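PDB 2XEM: DYNE7 from Micromonospora chersina, which acts as a hot-dog fold thioesterase in biosynthesis of the enediyne antitumour agent dynemicin, probably releasing a polyene polyketide chain from its carrier protein. Local coordinates for the interface of chains A and B. Numbering follows the deposited sequence. Chains: chain A/B, DYNE7.

The interface of chains A and B. Residues chain A 18-20, 78; chain B 39, 42-43, 53.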
# COMPACT_ATOMS: atom_id res chain seq x y z
N THR A 18 7.64 -7.77 4.89
CA THR A 18 8.60 -7.03 4.07
C THR A 18 8.81 -5.62 4.62
O THR A 18 8.02 -5.13 5.42
CB THR A 18 8.19 -7.07 2.60
OG1 THR A 18 6.82 -6.62 2.50
CG2 THR A 18 8.36 -8.46 2.01
N PHE A 19 9.90 -4.96 4.19
CA PHE A 19 10.23 -3.61 4.66
C PHE A 19 9.11 -2.59 4.39
O PHE A 19 8.88 -1.71 5.21
CB PHE A 19 11.53 -3.15 4.05
CG PHE A 19 12.78 -3.57 4.79
CD1 PHE A 19 12.99 -4.90 5.15
CD2 PHE A 19 13.84 -2.69 4.93
CE1 PHE A 19 14.18 -5.31 5.76
CE2 PHE A 19 15.04 -3.10 5.56
CZ PHE A 19 15.18 -4.40 6.00
N ASP A 20 8.39 -2.73 3.26
CA ASP A 20 7.27 -1.81 2.93
C ASP A 20 6.07 -1.96 3.85
O ASP A 20 5.16 -1.14 3.79
CB ASP A 20 6.86 -1.91 1.45
CG ASP A 20 6.25 -3.24 1.00
OD1 ASP A 20 5.92 -3.36 -0.17
OD2 ASP A 20 6.15 -4.18 1.84
N PHE A 78 10.94 -9.21 8.18
CA PHE A 78 11.42 -10.58 7.98
C PHE A 78 10.97 -11.60 9.03
O PHE A 78 11.44 -12.72 9.02
CB PHE A 78 12.91 -10.62 7.52
CG PHE A 78 12.87 -10.40 6.02
CD1 PHE A 78 12.56 -9.14 5.50
CD2 PHE A 78 12.87 -11.49 5.14
CE1 PHE A 78 12.27 -8.98 4.13
CE2 PHE A 78 12.63 -11.32 3.76
CZ PHE A 78 12.32 -10.06 3.27
N HIS B 39 10.41 -6.58 -2.43
CA HIS B 39 10.19 -7.89 -1.79
C HIS B 39 11.26 -8.88 -2.25
O HIS B 39 11.85 -9.56 -1.44
CB HIS B 39 8.80 -8.45 -2.13
CG HIS B 39 7.64 -7.56 -1.82
ND1 HIS B 39 7.75 -6.48 -0.95
CD2 HIS B 39 6.37 -7.59 -2.31
CE1 HIS B 39 6.55 -5.94 -0.91
NE2 HIS B 39 5.69 -6.59 -1.69
N GLU B 42 14.88 -7.95 -0.89
CA GLU B 42 14.88 -8.15 0.57
C GLU B 42 14.88 -9.61 0.93
O GLU B 42 15.69 -10.01 1.76
CB GLU B 42 13.71 -7.40 1.23
CG GLU B 42 13.88 -5.89 1.14
CD GLU B 42 12.60 -5.08 1.20
OE1 GLU B 42 12.56 -3.98 0.60
OE2 GLU B 42 11.64 -5.53 1.87
N HIS B 43 14.03 -10.42 0.25
CA HIS B 43 14.09 -11.89 0.32
C HIS B 43 15.45 -12.48 -0.10
O HIS B 43 15.91 -13.44 0.52
CB HIS B 43 12.95 -12.53 -0.49
CG HIS B 43 11.67 -12.62 0.29
ND1 HIS B 43 10.76 -11.57 0.31
CD2 HIS B 43 11.20 -13.62 1.07
CE1 HIS B 43 9.77 -11.98 1.08
NE2 HIS B 43 9.98 -13.21 1.55
N MET B 53 21.71 -7.99 6.11
CA MET B 53 20.37 -7.75 6.64
C MET B 53 20.43 -7.20 8.07
O MET B 53 19.80 -6.17 8.36
CB MET B 53 19.55 -9.05 6.60
CG MET B 53 18.43 -9.02 5.63
SD MET B 53 16.94 -8.18 6.22
CE MET B 53 15.86 -8.67 4.95
O HOH W 1 9.33 -4.32 0.92
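B:Glu42, on the long helix 32-48 of one hot-dog fold thioesterase subunit, caps the start of the 3-10 helix 19-21 of its partner in the two-fold A-B interface. Its carboxylate OE2 accepts the backbone N-H of A:Phe19 at 3.0 Å, 156° at the hydrogen, on the syn side but 31° out of the carboxylate plane. The helix start would probably favour a negative charge there. OE2 also meets a bridging water at 2.8 Å, which reaches the backbone N of A:Asp20 and, in the ring plane, ND1 of B:His39, so the two subunits share one polar network. The chain of B:Glu42 runs extended beyond CG, which carries the carboxylate to the start of that helix, with CB of A:Phe19 lying against it.

Beside the water, the imidazole of B:His39 turns its CE1 edge toward the carboxylate of A:Asp20, the two planes nearly perpendicular. A:Asp20 is steadied within its own chain: OD2 takes the hydroxyl OG1 of A:Thr18 at 2.6 Å. With OG1 wedged between its backbone N and carbonyl carbon (chi1 53°), A:Thr18 leaves CG2 to pack by the ND1-CG rim of the B:His39 imidazole and at the CE1 edge of B:His43.

The apolar part centres on the ring of A:Phe78. Its rim atom CE2 stands over the centre of the B:His43 imidazole, edge-to-face, the centroids 4.9 Å apart, while CE1 rests on CB of B:Glu42. The B:His43 ring is held by ND1, which donates to the backbone O of B:His39 one turn earlier at 2.9 Å. With an alanine here in place of B:His43, the imidazole face under CE2 of A:Phe78 and the edge beside CG2 of A:Thr18 are gone, which would probably open a gap and leave the phenyl ring freer to shift. One face of A:Phe78 receives the methyl CE of the poorly ordered B:Met53, 3.6 Å from the ring centroid; the same methyl also touches CE1 of A:Phe19.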